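Increased recombination centers protein 6 (Saccharomyces cerevisiae, PDB 3UC9) acts as a clathrin coat accessory factor related to small G proteins and is involved in gross chromosomal rearrangements and telomere healing. Local coordinates at residues Gln24-His38 / Asn101-Thr115. Numbering follows the deposited sequence.
Sequences QYPQNKILVLSDHPH and NVMAGIILITDIRQT
The His38 ring lays one face against the backbone carbonyl carbon of Thr110, while Pro37 CB sits over the centre of the opposite face, 4.2 Å above the ring plane, and Asp35 OD1 lies in plane at the edge. Asp35 OD1 also accepts from Thr110 OG1 at 2.7 Å, met on the syn side but 33° out of the carboxylate plane; Asp35 OD2 takes a water shared with Gln114 OE1. At the other end two flat amides converge on Asn101 O: Gln24 NE2 and Gln27 NE2, each 3.0 Å away, come from opposite faces of its carbonyl plane. Gln27 gets there with CG anti to the backbone N (chi1 -167°) and an extended chain, its OE1 turned to Asn131. With an alanine at Gln27, Asn101 O is likely to keep one of these two amide donors, and Asn131 ND2 would lose the acceptor that Gln27 OE1 gives it.

Between these ends strands 29-35 and 105-110 run parallel, adjacent and central in the Rossmann-like sheet. A beta bulge shifts the register between Lys29 and Ile30, where Lys29 O takes Ala104 N at 2.7 Å and, weakly, Gly105 N. Farther along, Leu31 and Leu33 exchange regular backbone bonds with Gly105, Ile107 and Ile109. Met103, bent at chi2 and chi3, tucks CE tightly against Leu31 CB (3.4 Å); Leu33 and Leu108 lie side by side on this face, which helix 84-91 covers. Apolar packing and backbone bonds thus join the strands' middle, while side-chain hydrogen bonds concentrate at the two ends, added to apolar and backbone contacts such as those of Val102 with Tyr25 and Lys29.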
loop_
_atom_site.group_PDB
_atom_site.type_symbol
_atom_site.label_atom_id
_atom_site.label_comp_id
_atom_site.label_asym_id
_atom_site.label_seq_id
_atom_site.Cartn_x
_atom_site.Cartn_y
_atom_site.Cartn_z
ATOM N N GLN A 24 3.434 13.460 -17.005
ATOM C CA GLN A 24 3.269 12.827 -15.699
ATOM C C GLN A 24 2.085 13.497 -15.013
ATOM O O GLN A 24 2.152 14.675 -14.659
ATOM C CB GLN A 24 4.524 12.950 -14.827
ATOM C CG GLN A 24 4.343 12.440 -13.383
ATOM C CD GLN A 24 3.985 10.957 -13.325
ATOM O OE1 GLN A 24 4.735 10.109 -13.818
ATOM N NE2 GLN A 24 2.832 10.645 -12.746
ATOM N N TYR A 25 1.010 12.732 -14.835
ATOM C CA TYR A 25 -0.212 13.233 -14.215
ATOM C C TYR A 25 0.048 13.361 -12.720
ATOM O O TYR A 25 0.959 12.704 -12.185
ATOM C CB TYR A 25 -1.382 12.258 -14.436
ATOM C CG TYR A 25 -2.000 12.219 -15.823
ATOM C CD1 TYR A 25 -3.368 12.405 -15.988
ATOM C CD2 TYR A 25 -1.237 11.952 -16.963
ATOM C CE1 TYR A 25 -3.960 12.356 -17.245
ATOM C CE2 TYR A 25 -1.826 11.902 -18.233
ATOM C CZ TYR A 25 -3.189 12.099 -18.361
ATOM O OH TYR A 25 -3.788 12.042 -19.594
ATOM N N PRO A 26 -0.745 14.194 -12.030
ATOM C CA PRO A 26 -0.618 14.234 -10.577
ATOM C C PRO A 26 -0.746 12.826 -10.006
ATOM O O PRO A 26 -1.704 12.114 -10.310
ATOM C CB PRO A 26 -1.782 15.125 -10.141
ATOM C CG PRO A 26 -2.060 15.980 -11.349
ATOM C CD PRO A 26 -1.807 15.091 -12.519
ATOM N N GLN A 27 0.243 12.419 -9.221
ATOM C CA GLN A 27 0.320 11.044 -8.744
ATOM C C GLN A 27 -0.223 10.990 -7.316
ATOM O O GLN A 27 0.535 10.917 -6.342
ATOM C CB GLN A 27 1.762 10.542 -8.813
ATOM C CG GLN A 27 1.880 9.039 -8.643
ATOM C CD GLN A 27 3.309 8.569 -8.701
ATOM O OE1 GLN A 27 4.095 8.835 -7.789
ATOM N NE2 GLN A 27 3.661 7.873 -9.774
ATOM N N ASN A 28 -1.550 11.030 -7.197
ATOM C CA ASN A 28 -2.204 11.186 -5.905
ATOM C C ASN A 28 -3.267 10.137 -5.607
ATOM O O ASN A 28 -4.196 10.394 -4.826
ATOM C CB ASN A 28 -2.803 12.591 -5.761
ATOM C CG ASN A 28 -4.015 12.809 -6.630
ATOM O OD1 ASN A 28 -4.154 12.201 -7.700
ATOM N ND2 ASN A 28 -4.909 13.695 -6.178
ATOM N N LYS A 29 -3.115 8.951 -6.187
ATOM C CA LYS A 29 -4.034 7.863 -5.905
ATOM C C LYS A 29 -3.373 6.881 -4.935
ATOM O O LYS A 29 -2.176 6.574 -5.040
ATOM C CB LYS A 29 -4.470 7.146 -7.181
ATOM C CG LYS A 29 -4.784 8.028 -8.381
ATOM C CD LYS A 29 -5.751 9.159 -8.083
ATOM C CE LYS A 29 -5.998 10.035 -9.304
ATOM N NZ LYS A 29 -6.605 11.365 -8.967
ATOM N N ILE A 30 -4.152 6.411 -3.972
ATOM C CA ILE A 30 -3.732 5.302 -3.126
ATOM C C ILE A 30 -4.746 4.176 -3.299
ATOM O O ILE A 30 -5.942 4.363 -3.076
ATOM C CB ILE A 30 -3.607 5.705 -1.650
ATOM C CG1 ILE A 30 -2.442 6.684 -1.470
ATOM C CG2 ILE A 30 -3.371 4.448 -0.769
ATOM C CD1 ILE A 30 -2.232 7.126 -0.026
ATOM N N LEU A 31 -4.266 3.017 -3.747
ATOM C CA LEU A 31 -5.108 1.840 -3.929
ATOM C C LEU A 31 -4.962 0.937 -2.708
ATOM O O LEU A 31 -3.849 0.606 -2.302
ATOM C CB LEU A 31 -4.715 1.091 -5.203
ATOM C CG LEU A 31 -5.467 -0.155 -5.689
ATOM C CD1 LEU A 31 -6.857 -0.273 -5.129
ATOM C CD2 LEU A 31 -5.525 -0.109 -7.217
ATOM N N VAL A 32 -6.094 0.561 -2.120
ATOM C CA VAL A 32 -6.114 -0.419 -1.043
ATOM C C VAL A 32 -6.877 -1.643 -1.562
ATOM O O VAL A 32 -8.047 -1.552 -1.915
ATOM C CB VAL A 32 -6.755 0.126 0.234
ATOM C CG1 VAL A 32 -6.641 -0.911 1.357
ATOM C CG2 VAL A 32 -6.097 1.462 0.650
ATOM N N LEU A 33 -6.177 -2.770 -1.617
ATOM C CA LEU A 33 -6.657 -4.006 -2.214
ATOM C C LEU A 33 -6.624 -5.128 -1.171
ATOM O O LEU A 33 -5.722 -5.169 -0.327
ATOM C CB LEU A 33 -5.751 -4.380 -3.388
ATOM C CG LEU A 33 -5.988 -5.705 -4.122
ATOM C CD1 LEU A 33 -7.254 -5.615 -4.959
ATOM C CD2 LEU A 33 -4.778 -6.102 -4.986
ATOM N N SER A 34 -7.609 -6.023 -1.228
ATOM C CA SER A 34 -7.542 -7.291 -0.497
ATOM C C SER A 34 -8.117 -8.408 -1.340
ATOM O O SER A 34 -8.940 -8.162 -2.219
ATOM C CB SER A 34 -8.305 -7.202 0.823
ATOM O OG SER A 34 -9.704 -7.068 0.617
ATOM N N ASP A 35 -7.674 -9.639 -1.095
ATOM C CA ASP A 35 -8.433 -10.781 -1.590
ATOM C C ASP A 35 -9.724 -10.900 -0.765
ATOM O O ASP A 35 -9.794 -10.423 0.389
ATOM C CB ASP A 35 -7.626 -12.096 -1.640
ATOM C CG ASP A 35 -6.842 -12.383 -0.370
ATOM O OD1 ASP A 35 -6.141 -11.481 0.128
ATOM O OD2 ASP A 35 -6.892 -13.539 0.106
ATOM N N HIS A 36 -10.731 -11.532 -1.360
ATOM C CA HIS A 36 -12.107 -11.508 -0.838
ATOM C C HIS A 36 -12.271 -11.853 0.639
ATOM O O HIS A 36 -13.042 -11.188 1.325
ATOM C CB HIS A 36 -13.038 -12.403 -1.664
ATOM C CG HIS A 36 -13.462 -11.801 -2.967
ATOM N ND1 HIS A 36 -13.749 -10.461 -3.114
ATOM C CD2 HIS A 36 -13.683 -12.369 -4.177
ATOM C CE1 HIS A 36 -14.097 -10.224 -4.367
ATOM N NE2 HIS A 36 -14.062 -11.364 -5.035
ATOM N N PRO A 37 -11.562 -12.891 1.136
ATOM C CA PRO A 37 -11.752 -13.235 2.543
ATOM C C PRO A 37 -11.371 -12.139 3.524
ATOM O O PRO A 37 -11.844 -12.161 4.656
ATOM C CB PRO A 37 -10.841 -14.459 2.742
ATOM C CG PRO A 37 -10.693 -15.053 1.385
ATOM C CD PRO A 37 -10.745 -13.891 0.428
ATOM N N HIS A 38 -10.526 -11.191 3.110
ATOM C CA HIS A 38 -10.074 -10.124 4.010
ATOM C C HIS A 38 -10.724 -8.770 3.738
ATOM O O HIS A 38 -10.218 -7.746 4.181
ATOM C CB HIS A 38 -8.548 -10.028 3.965
ATOM C CG HIS A 38 -7.881 -11.358 4.086
ATOM N ND1 HIS A 38 -7.966 -12.132 5.225
ATOM C CD2 HIS A 38 -7.184 -12.085 3.185
ATOM C CE1 HIS A 38 -7.318 -13.268 5.026
ATOM N NE2 HIS A 38 -6.841 -13.266 3.792
ATOM N N ASN A 101 0.541 4.817 -13.443
ATOM C CA ASN A 101 1.367 6.020 -13.344
ATOM C C ASN A 101 0.836 7.101 -12.383
ATOM O O ASN A 101 1.592 7.990 -11.973
ATOM C CB ASN A 101 1.676 6.576 -14.742
ATOM C CG ASN A 101 2.702 5.722 -15.503
ATOM O OD1 ASN A 101 2.665 5.638 -16.741
ATOM N ND2 ASN A 101 3.608 5.084 -14.775
ATOM N N VAL A 102 -0.436 7.014 -11.990
ATOM C CA VAL A 102 -0.981 7.966 -11.012
ATOM C C VAL A 102 -1.035 7.412 -9.585
ATOM O O VAL A 102 -1.455 8.114 -8.666
ATOM C CB VAL A 102 -2.353 8.525 -11.420
ATOM C CG1 VAL A 102 -2.224 9.333 -12.707
ATOM C CG2 VAL A 102 -3.402 7.422 -11.551
ATOM N N MET A 103 -0.531 6.193 -9.381
ATOM C CA MET A 103 -0.492 5.597 -8.047
ATOM C C MET A 103 0.650 6.147 -7.176
ATOM O O MET A 103 1.833 5.910 -7.439
ATOM C CB MET A 103 -0.353 4.068 -8.146
ATOM C CG MET A 103 -1.426 3.395 -8.989
ATOM S SD MET A 103 -3.117 3.859 -8.527
ATOM C CE MET A 103 -3.060 3.509 -6.842
ATOM N N ALA A 104 0.287 6.895 -6.141
ATOM C CA ALA A 104 1.223 7.282 -5.095
ATOM C C ALA A 104 1.638 6.036 -4.311
ATOM O O ALA A 104 2.810 5.873 -3.940
ATOM C CB ALA A 104 0.599 8.306 -4.161
ATOM N N GLY A 105 0.672 5.161 -4.044
ATOM C CA GLY A 105 0.970 3.924 -3.343
ATOM C C GLY A 105 -0.084 2.853 -3.533
ATOM O O GLY A 105 -1.217 3.136 -3.935
ATOM N N ILE A 106 0.308 1.625 -3.210
ATOM C CA ILE A 106 -0.558 0.460 -3.266
ATOM C C ILE A 106 -0.405 -0.252 -1.949
ATOM O O ILE A 106 0.715 -0.466 -1.521
ATOM C CB ILE A 106 -0.134 -0.522 -4.370
ATOM C CG1 ILE A 106 -0.037 0.182 -5.732
ATOM C CG2 ILE A 106 -1.144 -1.660 -4.454
ATOM C CD1 ILE A 106 -1.324 0.649 -6.258
ATOM N N ILE A 107 -1.524 -0.581 -1.305
ATOM C CA ILE A 107 -1.517 -1.303 -0.030
ATOM C C ILE A 107 -2.336 -2.570 -0.235
ATOM O O ILE A 107 -3.506 -2.505 -0.605
ATOM C CB ILE A 107 -2.115 -0.464 1.141
ATOM C CG1 ILE A 107 -1.363 0.858 1.301
ATOM C CG2 ILE A 107 -2.051 -1.249 2.450
ATOM C CD1 ILE A 107 -1.982 1.843 2.336
ATOM N N LEU A 108 -1.706 -3.721 -0.014
ATOM C CA LEU A 108 -2.370 -5.001 -0.127
ATOM C C LEU A 108 -2.578 -5.569 1.273
ATOM O O LEU A 108 -1.631 -5.650 2.071
ATOM C CB LEU A 108 -1.537 -5.952 -0.991
ATOM C CG LEU A 108 -2.008 -7.402 -1.046
ATOM C CD1 LEU A 108 -3.373 -7.497 -1.713
ATOM C CD2 LEU A 108 -0.987 -8.277 -1.758
ATOM N N ILE A 109 -3.825 -5.927 1.570
ATOM C CA ILE A 109 -4.204 -6.521 2.845
ATOM C C ILE A 109 -4.473 -8.004 2.587
ATOM O O ILE A 109 -5.412 -8.338 1.882
ATOM C CB ILE A 109 -5.485 -5.875 3.415
ATOM C CG1 ILE A 109 -5.363 -4.344 3.494
ATOM C CG2 ILE A 109 -5.801 -6.454 4.782
ATOM C CD1 ILE A 109 -4.280 -3.873 4.389
ATOM N N THR A 110 -3.664 -8.889 3.163
ATOM C CA THR A 110 -3.802 -10.313 2.879
ATOM C C THR A 110 -3.170 -11.202 3.940
ATOM O O THR A 110 -2.565 -10.725 4.901
ATOM C CB THR A 110 -3.198 -10.678 1.487
ATOM O OG1 THR A 110 -3.630 -11.992 1.097
ATOM C CG2 THR A 110 -1.683 -10.626 1.521
ATOM N N ASP A 111 -3.360 -12.501 3.768
ATOM C CA ASP A 111 -2.667 -13.510 4.567
ATOM C C ASP A 111 -1.491 -13.915 3.702
ATOM O O ASP A 111 -1.681 -14.606 2.724
ATOM C CB ASP A 111 -3.593 -14.697 4.843
ATOM C CG ASP A 111 -2.885 -15.871 5.496
ATOM O OD1 ASP A 111 -1.640 -15.888 5.573
ATOM O OD2 ASP A 111 -3.588 -16.794 5.938
ATOM N N ILE A 112 -0.284 -13.464 4.039
ATOM C CA ILE A 112 0.847 -13.656 3.128
ATOM C C ILE A 112 1.315 -15.107 3.025
ATOM O O ILE A 112 1.977 -15.468 2.055
ATOM C CB ILE A 112 2.059 -12.726 3.443
ATOM C CG1 ILE A 112 2.736 -13.108 4.760
ATOM C CG2 ILE A 112 1.623 -11.273 3.448
ATOM C CD1 ILE A 112 4.030 -12.357 5.009
ATOM N N ARG A 113 0.983 -15.929 4.016
ATOM C CA ARG A 113 1.261 -17.365 3.931
ATOM C C ARG A 113 0.383 -18.039 2.878
ATOM O O ARG A 113 0.822 -18.971 2.204
ATOM C CB ARG A 113 1.049 -18.048 5.280
ATOM C CG ARG A 113 2.189 -17.851 6.270
ATOM C CD ARG A 113 2.077 -18.852 7.391
ATOM N NE ARG A 113 2.952 -18.554 8.526
ATOM C CZ ARG A 113 4.212 -18.966 8.668
ATOM N NH1 ARG A 113 4.812 -19.702 7.731
ATOM N NH2 ARG A 113 4.887 -18.633 9.763
ATOM N N GLN A 114 -0.856 -17.568 2.753
ATOM C CA GLN A 114 -1.818 -18.126 1.801
ATOM C C GLN A 114 -1.589 -17.601 0.385
ATOM O O GLN A 114 -1.601 -18.375 -0.583
ATOM C CB GLN A 114 -3.245 -17.795 2.262
ATOM C CG GLN A 114 -4.382 -18.281 1.357
ATOM C CD GLN A 114 -5.758 -17.785 1.827
ATOM O OE1 GLN A 114 -6.659 -17.533 1.020
ATOM N NE2 GLN A 114 -5.913 -17.634 3.135
ATOM N N THR A 115 -1.401 -16.290 0.260
ATOM C CA THR A 115 -1.370 -15.637 -1.054
ATOM C C THR A 115 0.043 -15.369 -1.575
ATOM O O THR A 115 0.222 -15.137 -2.771
ATOM C CB THR A 115 -2.188 -14.317 -1.049
ATOM O OG1 THR A 115 -1.653 -13.419 -0.074
ATOM C CG2 THR A 115 -3.643 -14.604 -0.707
HETATM O O HOH W 1 -8.021 -15.768 -1.026
#